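Local coordinates for protein NADH-dependent FAD reductase (Streptomyces globisporus, PDB 4R82) that reduces FAD with NADH and releases FADH2 for the halogenase and monooxygenase of the pathway that makes the enediyne antibiotic C-1027, at residues G33-T38 with N50-V55; P60-C65 with A131-A136. All coordinates share one frame; numbering follows the deposited sequence.

Contact 1: G33-T38 with N50-V55; sequences GVTVVT and NSFTSV. With MG (magnesium ion), chain J; FAD (flavin-adenine dinucleotide), chain K; NAD (nicotinamide-adenine-dinucleotide), chain C.
Asn-50 meets 33-38 through its CB, which lies 3.6 Å from the carbonyl O of Gly-33, in the turn that forms part of the FAD pocket, with bound NAD close by. Its backbone N donates to N5 of FAD at 3.0 Å (148°) and, weakly, to O4. Ser-51 follows, its backbone N bonding to O4 at 3.0 Å; its OG lies 2.8 Å from the same O4. Phe-52 then turns back to strand 35-39: its CB packs against CG2 of Thr-35 at 3.9 Å, the two side chains crossing at about a right angle. With CG anti to the backbone N (chi1 173°), the ring leads away from Thr-35 to an edge-to-face stack on Phe-30 of the second subunit. OG1 of Thr-35 bonds to the carbonyl O of Ala-49. OG1 of Thr-53 binds the magnesium ion at 2.6 Å, as does Thr-53 of the second subunit; a water on the metal donates to the carbonyl oxygens of Asn-50 and Phe-52. The donors at N5 and O4 hold this edge of the isoalloxazine in place and would probably draw electron density from N5, the atom that takes up hydride in flavins.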
loop_
_atom_site.group_PDB
_atom_site.type_symbol
_atom_site.label_atom_id
_atom_site.label_comp_id
_atom_site.label_asym_id
_atom_site.label_seq_id
_atom_site.Cartn_x
_atom_site.Cartn_y
_atom_site.Cartn_z
ATOM N N GLY A 33 6.380 -2.991 -0.946
ATOM C CA GLY A 33 7.152 -3.980 -0.226
ATOM C C GLY A 33 6.367 -5.270 -0.090
ATOM O O GLY A 33 5.313 -5.449 -0.716
ATOM N N VAL A 34 6.885 -6.179 0.727
ATOM C CA VAL A 34 6.225 -7.457 0.965
ATOM C C VAL A 34 6.291 -7.718 2.453
ATOM O O VAL A 34 7.348 -7.542 3.060
ATOM C CB VAL A 34 6.959 -8.597 0.234
ATOM C CG1 VAL A 34 6.208 -9.907 0.421
ATOM C CG2 VAL A 34 7.105 -8.282 -1.254
ATOM N N THR A 35 5.171 -8.120 3.047
ATOM C CA THR A 35 5.165 -8.492 4.457
ATOM C C THR A 35 4.727 -9.934 4.608
ATOM O O THR A 35 4.187 -10.540 3.669
ATOM C CB THR A 35 4.184 -7.634 5.287
ATOM O OG1 THR A 35 2.839 -8.050 5.014
ATOM C CG2 THR A 35 4.332 -6.156 4.948
ATOM N N VAL A 36 4.951 -10.484 5.793
ATOM C CA VAL A 36 4.240 -11.701 6.187
ATOM C C VAL A 36 3.388 -11.296 7.373
ATOM O O VAL A 36 3.898 -10.760 8.367
ATOM C CB VAL A 36 5.184 -12.848 6.577
ATOM C CG1 VAL A 36 4.388 -14.040 7.102
ATOM C CG2 VAL A 36 6.029 -13.277 5.375
ATOM N N VAL A 37 2.085 -11.519 7.252
ATOM C CA VAL A 37 1.175 -11.316 8.365
ATOM C C VAL A 37 1.094 -12.611 9.157
ATOM O O VAL A 37 0.933 -13.684 8.568
ATOM C CB VAL A 37 -0.227 -10.938 7.854
ATOM C CG1 VAL A 37 -1.232 -10.868 9.009
ATOM C CG2 VAL A 37 -0.173 -9.601 7.119
ATOM N N THR A 38 1.198 -12.526 10.481
ATOM C CA THR A 38 1.098 -13.731 11.293
ATOM C C THR A 38 0.099 -13.578 12.426
ATOM O O THR A 38 -0.202 -12.461 12.873
ATOM C CB THR A 38 2.461 -14.154 11.880
ATOM O OG1 THR A 38 3.010 -13.068 12.643
ATOM C CG2 THR A 38 3.442 -14.529 10.770
ATOM N N ASN A 50 0.987 -8.004 0.506
ATOM C CA ASN A 50 1.505 -6.712 0.071
ATOM C C ASN A 50 0.476 -5.582 0.191
ATOM O O ASN A 50 0.774 -4.433 -0.127
ATOM C CB ASN A 50 2.063 -6.799 -1.348
ATOM C CG ASN A 50 0.979 -6.815 -2.391
ATOM O OD1 ASN A 50 -0.115 -7.328 -2.157
ATOM N ND2 ASN A 50 1.259 -6.221 -3.546
ATOM N N SER A 51 -0.720 -5.909 0.673
ATOM C CA SER A 51 -1.783 -4.917 0.824
ATOM C C SER A 51 -1.609 -4.081 2.100
ATOM O O SER A 51 -2.446 -3.234 2.408
ATOM C CB SER A 51 -3.149 -5.608 0.843
ATOM O OG SER A 51 -3.249 -6.449 1.981
ATOM N N PHE A 52 -0.528 -4.318 2.833
ATOM C CA PHE A 52 -0.230 -3.551 4.038
ATOM C C PHE A 52 -0.142 -2.070 3.713
ATOM O O PHE A 52 0.554 -1.669 2.777
ATOM C CB PHE A 52 1.098 -4.024 4.640
ATOM C CG PHE A 52 1.572 -3.179 5.782
ATOM C CD1 PHE A 52 1.061 -3.369 7.057
ATOM C CD2 PHE A 52 2.513 -2.178 5.573
ATOM C CE1 PHE A 52 1.484 -2.569 8.111
ATOM C CE2 PHE A 52 2.944 -1.379 6.618
ATOM C CZ PHE A 52 2.426 -1.576 7.895
ATOM N N THR A 53 -0.823 -1.248 4.509
ATOM C CA THR A 53 -0.818 0.195 4.288
ATOM C C THR A 53 -0.795 0.895 5.635
ATOM O O THR A 53 -1.582 0.559 6.510
ATOM C CB THR A 53 -2.084 0.612 3.544
ATOM O OG1 THR A 53 -2.151 -0.105 2.303
ATOM C CG2 THR A 53 -2.082 2.106 3.270
ATOM N N SER A 54 0.096 1.864 5.825
ATOM C CA SER A 54 0.024 2.648 7.049
ATOM C C SER A 54 -1.038 3.733 6.882
ATOM O O SER A 54 -1.125 4.390 5.841
ATOM C CB SER A 54 1.377 3.231 7.428
ATOM O OG SER A 54 2.052 3.806 6.327
ATOM N N VAL A 55 -1.869 3.896 7.905
ATOM C CA VAL A 55 -3.082 4.686 7.773
ATOM C C VAL A 55 -3.062 5.991 8.569
ATOM O O VAL A 55 -3.355 7.066 8.025
ATOM C CB VAL A 55 -4.310 3.849 8.206
ATOM C CG1 VAL A 55 -5.597 4.697 8.197
ATOM C CG2 VAL A 55 -4.474 2.627 7.282
HETATM MG MG MG J . -0.529 0.053 0.321
HETATM N N1 FAD K . -3.268 -12.415 -0.209
HETATM C C2 FAD K . -4.071 -11.554 0.394
HETATM O O2 FAD K . -5.319 -11.983 0.824
HETATM N N3 FAD K . -3.747 -10.286 0.632
HETATM C C4 FAD K . -2.550 -9.826 0.235
HETATM O O4 FAD K . -2.195 -8.514 0.478
HETATM C C4X FAD K . -1.651 -10.697 -0.445
HETATM N N5 FAD K . -0.438 -10.223 -0.870
HETATM C C5X FAD K . 0.417 -11.087 -1.488
HETATM C C6 FAD K . 1.680 -10.599 -1.910
HETATM C C7 FAD K . 2.556 -11.467 -2.566
HETATM C C7M FAD K . 3.940 -10.967 -3.039
HETATM C C8 FAD K . 2.195 -12.808 -2.785
HETATM C C8M FAD K . 3.169 -13.731 -3.490
HETATM C C9 FAD K . 0.946 -13.291 -2.365
HETATM C C9A FAD K . 0.042 -12.423 -1.705
HETATM N N10 FAD K . -1.187 -12.895 -1.283
HETATM C C10 FAD K . -2.028 -12.022 -0.656
HETATM C "C1'" FAD K . -1.620 -14.277 -1.503
HETATM C "C2'" FAD K . -1.394 -15.182 -0.308
HETATM O "O2'" FAD K . -0.083 -14.955 0.187
HETATM C "C3'" FAD K . -1.451 -16.631 -0.774
HETATM O "O3'" FAD K . -0.602 -16.785 -1.894
HETATM C "C4'" FAD K . -2.829 -16.991 -1.237
HETATM O "O4'" FAD K . -3.754 -16.442 -0.339
HETATM C "C5'" FAD K . -3.001 -18.522 -1.399
HETATM O "O5'" FAD K . -3.089 -19.232 -0.152
HETATM P P FAD K . -4.078 -18.751 1.068
HETATM O O1P FAD K . -4.566 -19.944 1.879
HETATM O O2P FAD K . -5.266 -18.036 0.469
HETATM O O3P FAD K . -3.303 -17.826 1.973
HETATM P PA NAD C . 0.309 -11.196 -9.880
HETATM O O1A NAD C . -0.044 -12.213 -8.797
HETATM O O2A NAD C . 1.680 -11.519 -10.438
HETATM O O5B NAD C . 0.402 -9.784 -9.201
HETATM C C5B NAD C . 0.018 -8.600 -9.800
HETATM C C4B NAD C . -0.817 -7.713 -8.981
HETATM O O4B NAD C . -2.082 -8.301 -8.846
HETATM C C3B NAD C . -0.266 -7.554 -7.626
HETATM O O3B NAD C . -0.504 -6.245 -7.203
HETATM C C2B NAD C . -1.058 -8.464 -6.807
HETATM O O2B NAD C . -1.067 -8.097 -5.473
HETATM C C1B NAD C . -2.376 -8.352 -7.415
HETATM N N9A NAD C . -3.266 -9.492 -7.160
HETATM C C8A NAD C . -3.069 -10.775 -7.519
HETATM N N7A NAD C . -4.102 -11.536 -7.120
HETATM C C5A NAD C . -4.979 -10.724 -6.488
HETATM C C6A NAD C . -6.212 -10.923 -5.866
HETATM N N6A NAD C . -6.778 -12.184 -5.812
HETATM N N1A NAD C . -6.847 -9.872 -5.329
HETATM C C2A NAD C . -6.321 -8.639 -5.356
HETATM N N3A NAD C . -5.143 -8.409 -5.953
HETATM C C4A NAD C . -4.455 -9.424 -6.516
HETATM O O3 NAD C . -0.747 -11.259 -11.046
HETATM O O HOH W 1 0.254 -1.904 -0.163
HETATM O O HOH W 2 0.550 1.853 0.216
#

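Contact 2: P60-C65 with A131-A136; sequences PLVLIC and AHLECA. With FAD (flavin-adenine dinucleotide), chain K.
Side chains meet here inside the split-barrel core of this flavin reductase, from two strands that are not neighbours in the sheet, 61-67 and 131-143. Val-62 carries the contact from one side, and Cys-135 and Leu-133 receive it from the other, one for each methyl branch. CG2 of Val-62 meets SG of Cys-135 at 3.8 Å, while CG1 comes within 4.3 Å of CD2 of Leu-133, a looser apolar approach. The valine torsion (chi1 -58°) explains this division: CG1 stands beside the backbone N and CG2 between that N and the carbonyl carbon, which spreads the two methyls over alternate residues of the facing strand. Strand 146-158 runs between the two in sheet order and bonds to the backbone of strand 61-67, Val-62 pairing with Gly-151. Because the sheet curls strongly, as in the FMN-binding split barrels, Val-62 and Cys-135 still face one another with their CA atoms 8.2 Å apart, and no backbone bond joins the two segments. Phe-82 of strand 81-86 packs on Cys-135 from within the chain, and Phe-27 of the second subunit packs on Val-62. Farther along strand 61-67, the carbonyl O of Cys-65 accepts a nearly straight bond from N3 of FAD, 2.9 Å long at 169°.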
loop_
_atom_site.group_PDB
_atom_site.type_symbol
_atom_site.label_atom_id
_atom_site.label_comp_id
_atom_site.label_asym_id
_atom_site.label_seq_id
_atom_site.Cartn_x
_atom_site.Cartn_y
_atom_site.Cartn_z
ATOM N N PRO A 60 -2.333 5.280 16.197
ATOM C CA PRO A 60 -1.405 4.679 15.239
ATOM C C PRO A 60 -2.066 3.476 14.572
ATOM O O PRO A 60 -2.222 2.422 15.206
ATOM C CB PRO A 60 -0.221 4.248 16.108
ATOM C CG PRO A 60 -0.791 4.101 17.494
ATOM C CD PRO A 60 -1.913 5.086 17.597
ATOM N N LEU A 61 -2.444 3.635 13.307
ATOM C CA LEU A 61 -3.210 2.592 12.613
ATOM C C LEU A 61 -2.572 2.139 11.315
ATOM O O LEU A 61 -1.968 2.941 10.600
ATOM C CB LEU A 61 -4.629 3.070 12.281
ATOM C CG LEU A 61 -5.527 3.619 13.386
ATOM C CD1 LEU A 61 -6.857 4.058 12.793
ATOM C CD2 LEU A 61 -5.733 2.556 14.459
ATOM N N VAL A 62 -2.723 0.847 11.020
ATOM C CA VAL A 62 -2.345 0.265 9.724
ATOM C C VAL A 62 -3.488 -0.590 9.248
ATOM O O VAL A 62 -4.400 -0.901 10.019
ATOM C CB VAL A 62 -1.080 -0.615 9.828
ATOM C CG1 VAL A 62 0.070 0.200 10.381
ATOM C CG2 VAL A 62 -1.338 -1.845 10.722
ATOM N N LEU A 63 -3.463 -0.976 7.975
ATOM C CA LEU A 63 -4.468 -1.919 7.497
ATOM C C LEU A 63 -3.834 -2.993 6.635
ATOM O O LEU A 63 -2.730 -2.815 6.105
ATOM C CB LEU A 63 -5.635 -1.216 6.768
ATOM C CG LEU A 63 -5.413 -0.498 5.430
ATOM C CD1 LEU A 63 -5.316 -1.485 4.259
ATOM C CD2 LEU A 63 -6.546 0.501 5.200
ATOM N N ILE A 64 -4.536 -4.118 6.533
ATOM C CA ILE A 64 -4.228 -5.143 5.550
ATOM C C ILE A 64 -5.531 -5.570 4.882
ATOM O O ILE A 64 -6.618 -5.449 5.470
ATOM C CB ILE A 64 -3.538 -6.379 6.183
ATOM C CG1 ILE A 64 -4.374 -6.930 7.343
ATOM C CG2 ILE A 64 -2.135 -6.024 6.671
ATOM C CD1 ILE A 64 -3.755 -8.176 7.988
ATOM N N CYS A 65 -5.424 -6.082 3.658
ATOM C CA CYS A 65 -6.593 -6.587 2.943
ATOM C C CYS A 65 -6.364 -8.062 2.726
ATOM O O CYS A 65 -5.324 -8.445 2.190
ATOM C CB CYS A 65 -6.718 -5.907 1.578
ATOM S SG CYS A 65 -6.866 -4.104 1.702
ATOM N N ALA A 131 11.239 -4.779 9.919
ATOM C CA ALA A 131 10.470 -4.328 11.075
ATOM C C ALA A 131 9.422 -5.332 11.463
ATOM O O ALA A 131 8.957 -6.108 10.623
ATOM C CB ALA A 131 9.818 -2.998 10.778
ATOM N N HIS A 132 9.033 -5.287 12.740
ATOM C CA HIS A 132 7.895 -6.063 13.249
ATOM C C HIS A 132 6.891 -5.084 13.826
ATOM O O HIS A 132 7.271 -4.170 14.567
ATOM C CB HIS A 132 8.341 -6.994 14.385
ATOM C CG HIS A 132 9.279 -8.083 13.963
ATOM N ND1 HIS A 132 10.195 -8.641 14.827
ATOM C CD2 HIS A 132 9.424 -8.738 12.784
ATOM C CE1 HIS A 132 10.877 -9.582 14.196
ATOM N NE2 HIS A 132 10.428 -9.661 12.955
ATOM N N LEU A 133 5.611 -5.277 13.519
ATOM C CA LEU A 133 4.559 -4.475 14.136
ATOM C C LEU A 133 3.559 -5.446 14.721
ATOM O O LEU A 133 3.154 -6.388 14.057
ATOM C CB LEU A 133 3.843 -3.598 13.105
ATOM C CG LEU A 133 4.635 -2.547 12.323
ATOM C CD1 LEU A 133 5.270 -3.154 11.075
ATOM C CD2 LEU A 133 3.749 -1.347 11.966
ATOM N N GLU A 134 3.182 -5.240 15.973
ATOM C CA GLU A 134 2.121 -6.037 16.570
ATOM C C GLU A 134 0.908 -5.144 16.754
ATOM O O GLU A 134 1.015 -4.042 17.311
ATOM C CB GLU A 134 2.595 -6.646 17.892
ATOM C CG GLU A 134 3.717 -7.665 17.668
ATOM C CD GLU A 134 4.285 -8.224 18.953
ATOM O OE1 GLU A 134 3.649 -9.124 19.535
ATOM O OE2 GLU A 134 5.375 -7.772 19.366
ATOM N N CYS A 135 -0.242 -5.615 16.277
ATOM C CA CYS A 135 -1.406 -4.758 16.123
ATOM C C CYS A 135 -2.639 -5.371 16.738
ATOM O O CYS A 135 -2.831 -6.582 16.672
ATOM C CB CYS A 135 -1.697 -4.555 14.641
ATOM S SG CYS A 135 -0.295 -3.889 13.722
ATOM N N ALA A 136 -3.493 -4.527 17.310
ATOM C CA ALA A 136 -4.769 -4.983 17.832
ATOM C C ALA A 136 -5.827 -4.703 16.780
ATOM O O ALA A 136 -5.892 -3.594 16.245
ATOM C CB ALA A 136 -5.101 -4.238 19.112
HETATM N N1 FAD K . -3.268 -12.415 -0.209
HETATM C C2 FAD K . -4.071 -11.554 0.394
HETATM O O2 FAD K . -5.319 -11.983 0.824
HETATM N N3 FAD K . -3.747 -10.286 0.632
HETATM C C4 FAD K . -2.550 -9.826 0.235
HETATM O O4 FAD K . -2.195 -8.514 0.478
HETATM C C4X FAD K . -1.651 -10.697 -0.445
HETATM N N5 FAD K . -0.438 -10.223 -0.870
HETATM C C5X FAD K . 0.417 -11.087 -1.488
HETATM C C6 FAD K . 1.680 -10.599 -1.910
HETATM C C7 FAD K . 2.556 -11.467 -2.566
HETATM C C7M FAD K . 3.940 -10.967 -3.039
HETATM C C8 FAD K . 2.195 -12.808 -2.785
HETATM C C8M FAD K . 3.169 -13.731 -3.490
HETATM C C9 FAD K . 0.946 -13.291 -2.365
HETATM C C9A FAD K . 0.042 -12.423 -1.705
HETATM N N10 FAD K . -1.187 -12.895 -1.283
HETATM C C10 FAD K . -2.028 -12.022 -0.656
HETATM C "C1'" FAD K . -1.620 -14.277 -1.503
HETATM C "C2'" FAD K . -1.394 -15.182 -0.308
HETATM O "O2'" FAD K . -0.083 -14.955 0.187
HETATM C "C3'" FAD K . -1.451 -16.631 -0.774
HETATM O "O3'" FAD K . -0.602 -16.785 -1.894
HETATM C "C4'" FAD K . -2.829 -16.991 -1.237
HETATM O "O4'" FAD K . -3.754 -16.442 -0.339
HETATM C "C5'" FAD K . -3.001 -18.522 -1.399
HETATM O "O5'" FAD K . -3.089 -19.232 -0.152
HETATM P P FAD K . -4.078 -18.751 1.068
HETATM O O1P FAD K . -4.566 -19.944 1.879
HETATM O O2P FAD K . -5.266 -18.036 0.469
HETATM O O3P FAD K . -3.303 -17.826 1.973
#

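Overall arrangement
Contact 1 closes along the chain before contact 2 opens, and their centres lie about 8 Å apart within one seven-stranded antiparallel sheet. They are joined where strands 53-56 and 61-67, consecutive in sequence, run side by side: Thr-53 O is 2.8 Å from Leu-63 N, a probable hydrogen bond. A second probable bond runs from Cys-65 N to Ser-51 OG, and 50-55 and 60-65 both bond to the pyrimidine end of the isoalloxazine. Contact 2 reaches from strand 61-67 across the barrel interior to strand 131-143. Both contacts also touch the second subunit, which places flavin binding and barrel packing next to the interface of the homodimer.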